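PDB 3GOX: restriction endonuclease Hpy99I from Helicobacter pylori, which cleaves double-stranded DNA at a specific pseudopalindromic target sequence as a zinc-containing type II restriction endonuclease. Local coordinates for residues K126-A131 and R167-D172. Numbering follows the deposited sequence.
Sequences KMDEIA and REWICD. With ZN (zinc ion), chain F; nucleotides of chain D; nucleotides of chain C.
The carbonyl oxygen of M127 is gripped by two N-H groups, one from each segment. The indole of W169 supplies the bond across the contact, with NE1 2.8 Å from M127 O. Its N-H...O angle is 163°, and the acceptor lies close to the ring plane. The donor stands well above the carbonyl plane. From the opposite face of that plane, I130 N, three residues on in the same segment, reaches M127 O at 3.2 Å. The hydrogen bond from W169 ties the indole N-H edge to the backbone of M127 in helix 121-128, and the two faces of the ring meet different residues. A131 lies over one face: its CA makes a CH-pi contact 4.0 Å from the centroid of the five-membered ring. A131 CB reaches the six-membered ring, 3.5 Å from W169 CZ2. On the opposite side is the methyl of M127. The bend at chi3 (82°) swings CE toward strand 166-171, where it rests 3.6 Å from E168 C. D128 OD1 approaches the ring edge near its plane, 3.8 Å from W169 CZ2. The same oxygen is hydrogen-bonded to H157, whose ring also meets W169, on the adjacent strand 155-159. Further along, C171 SG binds zinc with C140, C143 and C174. C171 also N-caps helix 172-180. In D172, OD1 accepts a hydrogen bond of 3.1 Å from N2 of DG7 of chain D, an amino group on the minor-groove edge of the base. R167 points away from 126-131 and forms salt bridges with D183 and with D158, which binds sodium together with N175. W169 thus fastens the preceding helix 121-128 to the antiparallel hairpin of strands 155-159 and 166-171, which with helix 172-180 forms the beta-beta-alpha-Me finger of this nuclease.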
loop_
_atom_site.group_PDB
_atom_site.type_symbol
_atom_site.label_atom_id
_atom_site.label_comp_id
_atom_site.label_asym_id
_atom_site.label_seq_id
_atom_site.Cartn_x
_atom_site.Cartn_y
_atom_site.Cartn_z
ATOM N N LYS A 126 23.507 11.675 5.235
ATOM C CA LYS A 126 23.000 12.256 6.477
ATOM C C LYS A 126 21.989 11.332 7.169
ATOM O O LYS A 126 22.047 11.119 8.379
ATOM C CB LYS A 126 22.372 13.609 6.155
ATOM C CG LYS A 126 21.947 14.463 7.330
ATOM C CD LYS A 126 21.665 15.888 6.831
ATOM C CE LYS A 126 20.470 16.547 7.523
ATOM N NZ LYS A 126 19.812 17.544 6.614
ATOM N N MET A 127 21.061 10.779 6.400
ATOM C CA MET A 127 20.082 9.844 6.970
ATOM C C MET A 127 20.737 8.538 7.409
ATOM O O MET A 127 20.340 7.948 8.407
ATOM C CB MET A 127 18.967 9.556 5.970
ATOM C CG MET A 127 18.096 10.757 5.708
ATOM S SD MET A 127 16.646 10.337 4.747
ATOM C CE MET A 127 15.576 9.693 6.039
ATOM N N ASP A 128 21.740 8.095 6.656
ATOM C CA ASP A 128 22.468 6.868 6.980
ATOM C C ASP A 128 23.215 6.948 8.307
ATOM O O ASP A 128 23.334 5.946 9.006
ATOM C CB ASP A 128 23.426 6.487 5.848
ATOM C CG ASP A 128 22.718 5.807 4.690
ATOM O OD1 ASP A 128 21.551 5.393 4.857
ATOM O OD2 ASP A 128 23.327 5.678 3.609
ATOM N N GLU A 129 23.683 8.140 8.669
ATOM C CA GLU A 129 24.402 8.338 9.932
ATOM C C GLU A 129 23.489 8.250 11.162
ATOM O O GLU A 129 23.975 8.087 12.293
ATOM C CB GLU A 129 25.158 9.669 9.914
ATOM C CG GLU A 129 26.415 9.624 9.042
ATOM N N ILE A 130 22.173 8.335 10.944
ATOM C CA ILE A 130 21.205 8.184 12.034
ATOM C C ILE A 130 20.228 7.029 11.793
ATOM O O ILE A 130 19.127 7.010 12.340
ATOM C CB ILE A 130 20.428 9.488 12.293
ATOM C CG1 ILE A 130 19.632 9.908 11.050
ATOM C CG2 ILE A 130 21.384 10.577 12.752
ATOM C CD1 ILE A 130 18.728 11.087 11.297
ATOM N N ALA A 131 20.654 6.058 10.995
ATOM C CA ALA A 131 19.818 4.900 10.668
ATOM C C ALA A 131 19.571 4.031 11.901
ATOM O O ALA A 131 20.503 3.712 12.633
ATOM C CB ALA A 131 20.478 4.080 9.588
ATOM N N ARG A 167 13.333 13.153 4.735
ATOM C CA ARG A 167 12.371 13.315 5.814
ATOM C C ARG A 167 12.884 12.445 6.960
ATOM O O ARG A 167 13.940 12.754 7.492
ATOM C CB ARG A 167 10.950 13.007 5.335
ATOM C CG ARG A 167 10.534 13.973 4.216
ATOM C CD ARG A 167 9.029 14.091 4.023
ATOM N NE ARG A 167 8.510 12.952 3.276
ATOM C CZ ARG A 167 7.854 13.004 2.119
ATOM N NH1 ARG A 167 7.570 14.160 1.530
ATOM N NH2 ARG A 167 7.471 11.875 1.549
ATOM N N GLU A 168 12.201 11.359 7.310
ATOM C CA GLU A 168 12.632 10.484 8.410
ATOM C C GLU A 168 12.678 9.027 7.993
ATOM O O GLU A 168 12.159 8.641 6.928
ATOM C CB GLU A 168 11.713 10.640 9.633
ATOM C CG GLU A 168 11.704 12.063 10.182
ATOM C CD GLU A 168 10.655 12.331 11.255
ATOM O OE1 GLU A 168 10.194 11.383 11.926
ATOM O OE2 GLU A 168 10.318 13.523 11.451
ATOM N N TRP A 169 13.324 8.230 8.841
ATOM C CA TRP A 169 13.224 6.787 8.781
ATOM C C TRP A 169 11.835 6.395 9.243
ATOM O O TRP A 169 11.427 6.721 10.356
ATOM C CB TRP A 169 14.292 6.120 9.660
ATOM C CG TRP A 169 15.659 6.177 9.045
ATOM C CD1 TRP A 169 16.609 7.138 9.233
ATOM C CD2 TRP A 169 16.227 5.223 8.135
ATOM N NE1 TRP A 169 17.725 6.845 8.494
ATOM C CE2 TRP A 169 17.526 5.668 7.821
ATOM C CE3 TRP A 169 15.767 4.020 7.573
ATOM C CZ2 TRP A 169 18.367 4.967 6.956
ATOM C CZ3 TRP A 169 16.597 3.326 6.711
ATOM C CH2 TRP A 169 17.886 3.799 6.413
ATOM N N ILE A 170 11.113 5.691 8.367
ATOM C CA ILE A 170 9.745 5.251 8.633
ATOM C C ILE A 170 9.599 3.809 8.123
ATOM O O ILE A 170 10.439 3.310 7.356
ATOM C CB ILE A 170 8.665 6.178 7.965
ATOM C CG1 ILE A 170 8.794 6.198 6.435
ATOM C CG2 ILE A 170 8.737 7.611 8.533
ATOM C CD1 ILE A 170 7.687 7.011 5.743
ATOM N N CYS A 171 8.522 3.133 8.513
ATOM C CA CYS A 171 8.305 1.771 8.022
ATOM C C CYS A 171 7.848 1.780 6.558
ATOM O O CYS A 171 7.273 2.751 6.082
ATOM C CB CYS A 171 7.361 0.980 8.940
ATOM S SG CYS A 171 5.596 1.373 8.758
ATOM N N ASP A 172 8.165 0.698 5.861
ATOM C CA ASP A 172 7.817 0.528 4.434
ATOM C C ASP A 172 6.308 0.602 4.235
ATOM O O ASP A 172 5.847 1.137 3.231
ATOM C CB ASP A 172 8.399 -0.816 3.936
ATOM C CG ASP A 172 8.091 -1.116 2.463
ATOM O OD1 ASP A 172 8.797 -0.604 1.580
ATOM O OD2 ASP A 172 7.188 -1.947 2.197
HETATM ZN ZN ZN F . 4.799 3.149 10.066
ATOM P P DG D 7 4.973 5.945 -5.332
ATOM O OP1 DG D 7 4.718 7.404 -5.419
ATOM O OP2 DG D 7 5.318 5.182 -6.555
ATOM O "O5'" DG D 7 6.147 5.722 -4.278
ATOM C "C5'" DG D 7 5.993 6.174 -2.944
ATOM C "C4'" DG D 7 7.134 5.681 -2.083
ATOM O "O4'" DG D 7 7.191 4.235 -2.168
ATOM C "C3'" DG D 7 8.530 6.159 -2.477
ATOM O "O3'" DG D 7 9.353 6.157 -1.309
ATOM C "C2'" DG D 7 8.981 5.080 -3.443
ATOM C "C1'" DG D 7 8.387 3.822 -2.817
ATOM N N9 DG D 7 8.049 2.772 -3.781
ATOM C C8 DG D 7 7.691 2.948 -5.099
ATOM N N7 DG D 7 7.512 1.824 -5.741
ATOM C C5 DG D 7 7.756 0.842 -4.790
ATOM C C6 DG D 7 7.746 -0.576 -4.908
ATOM O O6 DG D 7 7.547 -1.267 -5.914
ATOM N N1 DG D 7 8.031 -1.194 -3.693
ATOM C C2 DG D 7 8.310 -0.538 -2.520
ATOM N N2 DG D 7 8.552 -1.322 -1.453
ATOM N N3 DG D 7 8.349 0.783 -2.400
ATOM C C4 DG D 7 8.065 1.406 -3.567
ATOM P P DG C 4 8.959 -10.385 0.436
ATOM O OP1 DG C 4 9.425 -11.550 1.234
ATOM O OP2 DG C 4 8.067 -10.605 -0.733
ATOM O "O5'" DG C 4 8.260 -9.370 1.446
ATOM C "C5'" DG C 4 9.037 -8.702 2.440
ATOM C "C4'" DG C 4 8.251 -7.589 3.095
ATOM O "O4'" DG C 4 7.838 -6.624 2.097
ATOM C "C3'" DG C 4 6.966 -7.988 3.810
ATOM O "O3'" DG C 4 6.697 -6.998 4.807
ATOM C "C2'" DG C 4 5.946 -7.907 2.686
ATOM C "C1'" DG C 4 6.418 -6.665 1.939
ATOM N N9 DG C 4 6.132 -6.637 0.504
ATOM C C8 DG C 4 6.317 -7.656 -0.400
ATOM N N7 DG C 4 6.033 -7.310 -1.628
ATOM C C5 DG C 4 5.625 -5.987 -1.528
ATOM C C6 DG C 4 5.214 -5.064 -2.537
ATOM O O6 DG C 4 5.151 -5.231 -3.765
ATOM N N1 DG C 4 4.868 -3.834 -1.992
ATOM C C2 DG C 4 4.919 -3.516 -0.658
ATOM N N2 DG C 4 4.521 -2.277 -0.325
ATOM N N3 DG C 4 5.325 -4.355 0.287
ATOM C C4 DG C 4 5.659 -5.563 -0.215
#